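Local coordinates for glucanase (Klebsiella pneumoniae, PDB 5GY3), which probably hydrolyses internal beta-1,4-glucosidic linkages in cellulose and related beta-glucans, as a family 8 endoglucanase, at residues G139-N143 against D144-L148. Residues are numbered along the deposited sequence; the frame is centred on the assembly and turned at random.
Sequences GFNLN and DHLNL
Asn147 faces residues 139-143 across a hairpin-like turn, in which the chain doubles back antiparallel through Asn143 and Asp144. Its backbone N donates a hydrogen bond of 3.0 Å to Phe140 O. A single antiparallel bridge pairs Asn141 with Leu146. Asn147 CB lies 4.1 Å from CD1 of the Phe140 ring. Asn147 O comes nearer, oblique to that ring and 3.6 Å from Phe140 CD1. Asn147 CG stands anti to the carbonyl carbon (chi1 -80°), which carries the amide toward Leu142. At the tip, Asn147 ND2 rests 3.6 Å from Leu142 CD1. Asn147 ND2 also donates to a water at 2.9 Å, and that water donates to Gly139 O at 2.7 Å. The Phe140 ring and the Asn147 amide are steeply inclined to each other, with planes 73° apart. Leu146 CD2 touches the side chain of Asn141. Strand 145-148 is an outer strand of a three-stranded sheet and pairs with strand 196-199. The loop lies along it, joined by one backbone hydrogen bond and one water bridge. The Phe140 side chain is about 9 Å from that of Asp87, the predicted nucleophile. Asn147 ND2 is satisfied by the water and a weak bond to Glu209, whereas buried Asn147 O and His145 N have no partner in the model.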
ATOM      1  N   GLY A 139       4.045  18.113  -4.339  1.00 12.50           N
ATOM      2  CA  GLY A 139       4.603  18.188  -3.007  1.00 16.75           C
ATOM      3  C   GLY A 139       5.814  17.316  -2.754  1.00 19.62           C
ATOM      4  O   GLY A 139       6.456  17.475  -1.703  1.00 17.81           O
ATOM      5  N   PHE A 140       6.153  16.410  -3.673  1.00 10.57           N
ATOM      6  CA  PHE A 140       7.244  15.471  -3.443  1.00 13.37           C
ATOM      7  C   PHE A 140       8.398  15.644  -4.409  1.00 15.65           C
ATOM      8  O   PHE A 140       9.414  14.950  -4.263  1.00 12.83           O
ATOM      9  CB  PHE A 140       6.720  14.033  -3.507  1.00  9.44           C
ATOM     10  CG  PHE A 140       5.656  13.763  -2.501  1.00  9.75           C
ATOM     11  CD1 PHE A 140       6.000  13.496  -1.179  1.00 10.74           C
ATOM     12  CD2 PHE A 140       4.321  13.837  -2.851  1.00 13.40           C
ATOM     13  CE1 PHE A 140       5.016  13.267  -0.220  1.00 13.48           C
ATOM     14  CE2 PHE A 140       3.324  13.614  -1.902  1.00 12.79           C
ATOM     15  CZ  PHE A 140       3.673  13.337  -0.588  1.00 14.18           C
ATOM     16  N   ASN A 141       8.268  16.531  -5.391  1.00 15.37           N
ATOM     17  CA  ASN A 141       9.324  16.789  -6.356  1.00 19.61           C
ATOM     18  C   ASN A 141      10.011  18.047  -5.854  1.00 23.34           C
ATOM     19  O   ASN A 141       9.575  19.169  -6.097  1.00 26.67           O
ATOM     20  CB  ASN A 141       8.787  16.951  -7.773  1.00 22.72           C
ATOM     21  CG  ASN A 141       9.869  16.776  -8.830  1.00 29.48           C
ATOM     22  OD1 ASN A 141      11.000  17.236  -8.664  1.00 35.35           O
ATOM     23  ND2 ASN A 141       9.525  16.096  -9.925  1.00 34.47           N
ATOM     24  N   LEU A 142      11.035  17.837  -5.062  1.00 19.94           N
ATOM     25  CA  LEU A 142      11.952  18.888  -4.707  1.00 20.57           C
ATOM     26  C   LEU A 142      12.943  18.915  -5.868  1.00 30.64           C
ATOM     27  O   LEU A 142      12.958  18.004  -6.698  1.00 39.73           O
ATOM     28  CB  LEU A 142      12.569  18.598  -3.335  1.00 22.75           C
ATOM     29  CG  LEU A 142      11.594  18.634  -2.130  1.00 25.54           C
ATOM     30  CD1 LEU A 142      10.542  17.528  -2.120  1.00 26.98           C
ATOM     31  CD2 LEU A 142      12.354  18.562  -0.818  1.00 31.56           C
ATOM     32  N   ASN A 143      13.691  19.993  -5.997  1.00 31.83           N
ATOM     33  CA  ASN A 143      14.383  20.188  -7.268  1.00 25.47           C
ATOM     34  C   ASN A 143      15.354  19.045  -7.568  1.00 20.82           C
ATOM     35  O   ASN A 143      15.124  18.254  -8.493  1.00 21.62           O
ATOM     36  CB  ASN A 143      15.085  21.537  -7.265  1.00 29.17           C
ATOM     37  CG  ASN A 143      14.143  22.677  -6.899  1.00 40.65           C
ATOM     38  OD1 ASN A 143      13.028  22.765  -7.432  1.00 44.15           O
ATOM     39  ND2 ASN A 143      14.575  23.542  -5.981  1.00 40.54           N
ATOM     40  N   ASP A 144      16.419  18.924  -6.785  1.00 17.36           N
ATOM     41  CA  ASP A 144      17.385  17.862  -7.006  1.00 12.84           C
ATOM     42  C   ASP A 144      17.140  16.644  -6.126  1.00 10.71           C
ATOM     43  O   ASP A 144      17.975  15.739  -6.105  1.00  6.93           O
ATOM     44  CB  ASP A 144      18.813  18.391  -6.812  1.00 13.50           C
ATOM     45  CG  ASP A 144      19.108  18.798  -5.381  1.00 13.27           C
ATOM     46  OD1 ASP A 144      18.167  19.071  -4.616  1.00 16.16           O
ATOM     47  OD2 ASP A 144      20.304  18.861  -5.025  1.00 12.79           O
ATOM     48  N   HIS A 145      16.014  16.600  -5.408  1.00  9.44           N
ATOM     49  CA  HIS A 145      15.611  15.438  -4.628  1.00 10.27           C
ATOM     50  C   HIS A 145      14.150  15.126  -4.907  1.00 10.18           C
ATOM     51  O   HIS A 145      13.343  16.030  -5.119  1.00 11.41           O
ATOM     52  CB  HIS A 145      15.756  15.660  -3.121  1.00 12.03           C
ATOM     53  CG  HIS A 145      17.168  15.788  -2.656  1.00 13.07           C
ATOM     54  ND1 HIS A 145      17.893  16.953  -2.796  1.00 16.41           N
ATOM     55  CD2 HIS A 145      17.990  14.901  -2.047  1.00 15.22           C
ATOM     56  CE1 HIS A 145      19.102  16.778  -2.289  1.00 16.47           C
ATOM     57  NE2 HIS A 145      19.186  15.542  -1.831  1.00 12.03           N
ATOM     58  N   LEU A 146      13.811  13.844  -4.861  1.00  8.12           N
ATOM     59  CA  LEU A 146      12.430  13.407  -4.741  1.00  8.71           C
ATOM     60  C   LEU A 146      12.233  12.755  -3.382  1.00  9.87           C
ATOM     61  O   LEU A 146      13.078  11.976  -2.929  1.00 10.17           O
ATOM     62  CB  LEU A 146      12.054  12.405  -5.832  1.00  8.51           C
ATOM     63  CG  LEU A 146      12.273  12.812  -7.279  1.00 11.34           C
ATOM     64  CD1 LEU A 146      11.810  11.683  -8.192  1.00 11.83           C
ATOM     65  CD2 LEU A 146      11.543  14.109  -7.564  1.00 14.16           C
ATOM     66  N   ASN A 147      11.124  13.076  -2.732  1.00  7.62           N
ATOM     67  CA  ASN A 147      10.722  12.377  -1.520  1.00  6.79           C
ATOM     68  C   ASN A 147       9.832  11.218  -1.925  1.00  8.37           C
ATOM     69  O   ASN A 147       8.712  11.420  -2.398  1.00  6.16           O
ATOM     70  CB  ASN A 147      10.015  13.329  -0.560  1.00 10.63           C
ATOM     71  CG  ASN A 147      10.996  14.185   0.215  1.00 14.69           C
ATOM     72  OD1 ASN A 147      12.168  13.828   0.338  1.00 13.40           O
ATOM     73  ND2 ASN A 147      10.530  15.321   0.735  1.00 13.51           N
ATOM     74  N   LEU A 148      10.338  10.004  -1.762  1.00  7.90           N
ATOM     75  CA  LEU A 148       9.645   8.800  -2.192  1.00  5.56           C
ATOM     76  C   LEU A 148       9.181   8.012  -0.976  1.00  6.32           C
ATOM     77  O   LEU A 148       9.696   8.172   0.134  1.00  6.34           O
ATOM     78  CB  LEU A 148      10.563   7.930  -3.049  1.00  7.00           C
ATOM     79  CG  LEU A 148      11.205   8.598  -4.265  1.00  7.95           C
ATOM     80  CD1 LEU A 148      12.118   7.599  -4.963  1.00  9.55           C
ATOM     81  CD2 LEU A 148      10.105   9.089  -5.203  1.00 10.22           C
TER
HETATM   82  O   HOH W   1       7.787  16.288   0.316  1.00 18.20           O